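Local coordinates for protein putative monooxygenase (Fusobacterium nucleatum subsp. nucleatum, PDB 3MCS) that probably acts as a monooxygenase of the antibiotic biosynthesis monooxygenase family, with two family-type regions joined in a single chain, at residues Y62-Y65 with L66-S69; E28-V31 with N32-G36. All coordinates share one frame; numbering follows the deposited sequence.

In the fold
Both contacts are local and belong to the first of the chain's two family regions, where they illustrate how a helix is started and how it is bound to a sheet. Contact 2 lies in helix 20-37, packed on the outside of the antiparallel sheet, consistent with a dimeric alpha-beta barrel; contact 1 follows later, where strand 55-62 turns into helix 65-73. Their centres are 16 Å apart, each about 17 Å from the centre of the chain, yet Y62 OH and Y30 OH approach to 4.3 Å. E60 ties the two tyrosines together, its OE1 hydrogen-bonded to Y62 and its OE2 to Y30, and H71 joins them by bonding to Y30 and meeting the Y62 ring.

Contact 1 of 2, residues Y62-Y65 with L66-S69; sequences YNDY and LAFS
The CG of F68 stands anti to the backbone N (chi1 173°), which carries its ring out from the helix, beside Y62, while D64 turns its carboxylate between its own backbone N and carbonyl carbon (chi1 64°), bringing OD1 over the first turn to A67. The aromatic pair is an offset edge-to-face stack. F68 presents its edge to the face of Y62, with planes at 67° and centroids 5.4 Å apart. The closest atoms of the pair are Y62 CE1 and F68 CD1, at 3.6 Å. Y62 CB also lies 4.4 Å from A67 CB, a loose apolar contact between the end of the strand and the first turn of the helix. Beyond the pair, Y62 OH is hydrogen-bonded to E60, its ring meets that of H71, and F68 rests on N9 and Y11 of strand 7-15.

D64 is the N-cap of helix 65-73. A67 N donates to D64 OD1 at 2.8 Å, approaching nearly end-on to the C-O bond, whereas the backbone carbonyl of D64 takes the first regular helical bond, from F68 N to D64 O at 3.2 Å. One residue further on, S69 N donates to Y65 O at 2.9 Å. D64 therefore serves the helix twice, through its side chain and through its main chain. Chemically, the capping bond satisfies an amide that has no earlier turn to pair with, and the carboxylate, placed at the positive end of the helix dipole, would probably be stabilised in its charged form.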
# COMPACT_ATOMS: atom_id res chain seq x y z
N TYR A 62 -8.67 -4.86 4.84
CA TYR A 62 -9.67 -5.71 5.49
C TYR A 62 -10.91 -5.88 4.63
O TYR A 62 -11.21 -5.08 3.74
CB TYR A 62 -10.05 -5.13 6.85
CG TYR A 62 -8.87 -4.90 7.74
CD1 TYR A 62 -8.14 -3.74 7.65
CD2 TYR A 62 -8.47 -5.85 8.65
CE1 TYR A 62 -7.04 -3.52 8.46
CE2 TYR A 62 -7.37 -5.64 9.48
CZ TYR A 62 -6.66 -4.47 9.37
OH TYR A 62 -5.57 -4.22 10.17
N ASN A 63 -11.68 -6.90 4.95
CA ASN A 63 -12.80 -7.25 4.13
C ASN A 63 -13.95 -6.26 4.30
O ASN A 63 -14.67 -6.01 3.34
CB ASN A 63 -13.23 -8.69 4.45
CG ASN A 63 -13.62 -9.47 3.21
OD1 ASN A 63 -14.31 -8.96 2.31
ND2 ASN A 63 -13.19 -10.72 3.14
N ASP A 64 -14.11 -5.72 5.51
CA ASP A 64 -15.17 -4.73 5.82
C ASP A 64 -14.88 -3.96 7.11
O ASP A 64 -13.95 -4.33 7.84
CB ASP A 64 -16.55 -5.37 5.88
CG ASP A 64 -16.71 -6.38 7.00
OD1 ASP A 64 -16.02 -6.31 8.04
OD2 ASP A 64 -17.58 -7.25 6.85
N TYR A 65 -15.68 -2.94 7.43
CA TYR A 65 -15.41 -2.12 8.62
C TYR A 65 -15.55 -2.87 9.94
O TYR A 65 -14.98 -2.45 10.93
CB TYR A 65 -16.26 -0.82 8.69
CG TYR A 65 -17.77 -0.97 8.91
CD1 TYR A 65 -18.31 -1.17 10.17
CD2 TYR A 65 -18.65 -0.83 7.86
CE1 TYR A 65 -19.68 -1.28 10.35
CE2 TYR A 65 -20.01 -0.92 8.01
CZ TYR A 65 -20.53 -1.15 9.25
OH TYR A 65 -21.91 -1.26 9.40
N LEU A 66 -16.31 -3.95 9.96
CA LEU A 66 -16.46 -4.71 11.20
C LEU A 66 -15.18 -5.49 11.47
O LEU A 66 -14.73 -5.56 12.63
CB LEU A 66 -17.68 -5.64 11.16
CG LEU A 66 -17.86 -6.58 12.36
CD1 LEU A 66 -17.91 -5.83 13.71
CD2 LEU A 66 -19.11 -7.45 12.17
N ALA A 67 -14.61 -6.07 10.41
CA ALA A 67 -13.37 -6.82 10.54
C ALA A 67 -12.29 -5.89 11.06
O ALA A 67 -11.50 -6.28 11.92
CB ALA A 67 -12.95 -7.44 9.20
N PHE A 68 -12.28 -4.67 10.53
CA PHE A 68 -11.32 -3.66 10.94
C PHE A 68 -11.54 -3.26 12.39
O PHE A 68 -10.59 -3.23 13.18
CB PHE A 68 -11.40 -2.43 10.03
CG PHE A 68 -10.55 -1.29 10.50
CD1 PHE A 68 -9.16 -1.33 10.36
CD2 PHE A 68 -11.12 -0.17 11.08
CE1 PHE A 68 -8.36 -0.29 10.81
CE2 PHE A 68 -10.34 0.87 11.52
CZ PHE A 68 -8.95 0.81 11.38
N SER A 69 -12.78 -2.95 12.75
CA SER A 69 -13.07 -2.54 14.13
C SER A 69 -12.66 -3.62 15.14
O SER A 69 -12.20 -3.30 16.25
CB SER A 69 -14.54 -2.15 14.30
OG SER A 69 -15.09 -2.69 15.50

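Contact 2 of 2, residues E28-V31 with N32-G36; sequences EDYV and NKTMG
Y30 and T34, one helical turn apart, lie side by side and point the same way, the hydroxyl of T34 flanking the tyrosine ring obliquely with OG1 3.8 Å from Y30 CE1. What fixes the threonine hydroxyl is the carbonyl one turn back. With OG1 anti to the carbonyl carbon and beside the backbone N (chi1 -67°), T34 folds its hydroxyl back and donates from OG1 to Y30 O at 2.8 Å. The same oxygen takes the helical bond from T34 N at 3.0 Å, and the two donors reach it from opposite faces of the carbonyl plane. A polar hydroxyl is thus satisfied within a buried side of the helix. The OH of Y30 is hydrogen-bonded to E60 and H71.

N32 is oriented differently: its side chain doubles back along the helix, with CB and CG each 3.4 Å from E28 O, the acceptor of the bond from N32 N.

Helix 20-37 lies against the outside of the sheet, consistent with a dimeric alpha-beta barrel. Y30 and T34 both touch L44 of strand 41-49, E28 and N32 reach strand 194-209, and M35 meets both strands. Helix 75-87 adds F80, stacked on the Y30 ring, and A76, against T34.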
# COMPACT_ATOMS: atom_id res chain seq x y z
N GLU A 28 7.17 -6.89 12.92
CA GLU A 28 7.12 -8.30 12.53
C GLU A 28 6.06 -9.05 13.37
O GLU A 28 5.21 -9.74 12.81
CB GLU A 28 8.48 -8.99 12.67
CG GLU A 28 9.48 -8.65 11.57
CD GLU A 28 10.88 -9.27 11.77
OE1 GLU A 28 11.09 -10.04 12.74
OE2 GLU A 28 11.77 -8.95 10.95
N ASP A 29 6.14 -8.91 14.69
CA ASP A 29 5.17 -9.54 15.57
C ASP A 29 3.74 -9.14 15.19
O ASP A 29 2.85 -9.97 15.12
CB ASP A 29 5.39 -9.17 17.05
CG ASP A 29 6.72 -9.67 17.61
OD1 ASP A 29 7.47 -10.33 16.85
OD2 ASP A 29 7.00 -9.39 18.81
N TYR A 30 3.53 -7.85 14.94
CA TYR A 30 2.18 -7.35 14.66
C TYR A 30 1.62 -7.97 13.41
O TYR A 30 0.47 -8.44 13.40
CB TYR A 30 2.23 -5.82 14.57
CG TYR A 30 0.98 -5.13 14.09
CD1 TYR A 30 -0.17 -5.14 14.84
CD2 TYR A 30 0.99 -4.38 12.93
CE1 TYR A 30 -1.30 -4.49 14.41
CE2 TYR A 30 -0.14 -3.70 12.50
CZ TYR A 30 -1.28 -3.76 13.24
OH TYR A 30 -2.42 -3.10 12.84
N VAL A 31 2.43 -8.01 12.36
CA VAL A 31 1.98 -8.56 11.08
C VAL A 31 1.73 -10.06 11.21
O VAL A 31 0.70 -10.55 10.73
CB VAL A 31 2.99 -8.24 9.93
CG1 VAL A 31 2.62 -8.97 8.69
CG2 VAL A 31 3.04 -6.75 9.67
N ASN A 32 2.64 -10.76 11.90
CA ASN A 32 2.52 -12.21 12.08
C ASN A 32 1.38 -12.66 12.99
O ASN A 32 0.78 -13.70 12.76
CB ASN A 32 3.83 -12.82 12.60
CG ASN A 32 4.94 -12.88 11.54
OD1 ASN A 32 4.68 -12.82 10.33
ND2 ASN A 32 6.17 -13.01 12.00
N LYS A 33 1.09 -11.88 14.03
CA LYS A 33 0.05 -12.26 14.98
C LYS A 33 -1.31 -11.90 14.41
O LYS A 33 -2.27 -12.61 14.64
CB LYS A 33 0.27 -11.65 16.38
CG LYS A 33 -0.79 -12.13 17.42
CD LYS A 33 -0.60 -11.52 18.82
CE LYS A 33 -1.63 -12.05 19.85
NZ LYS A 33 -1.53 -13.52 20.09
N THR A 34 -1.37 -10.82 13.64
CA THR A 34 -2.64 -10.41 13.03
C THR A 34 -3.16 -11.39 11.99
O THR A 34 -4.28 -11.89 12.12
CB THR A 34 -2.53 -9.02 12.37
OG1 THR A 34 -2.33 -8.05 13.39
CG2 THR A 34 -3.79 -8.66 11.62
N MSE A 35 -2.34 -11.65 10.96
CA MSE A 35 -2.72 -12.55 9.87
C MSE A 35 -2.83 -14.01 10.31
O MSE A 35 -3.67 -14.75 9.80
CB MSE A 35 -1.73 -12.42 8.73
CG MSE A 35 -1.94 -11.20 7.88
SE MSE A 35 -3.54 -11.36 6.84
CE MSE A 35 -3.22 -12.93 5.79
N GLY A 36 -2.02 -14.43 11.27
CA GLY A 36 -2.10 -15.81 11.71
C GLY A 36 -3.39 -16.18 12.46
O GLY A 36 -3.85 -17.32 12.40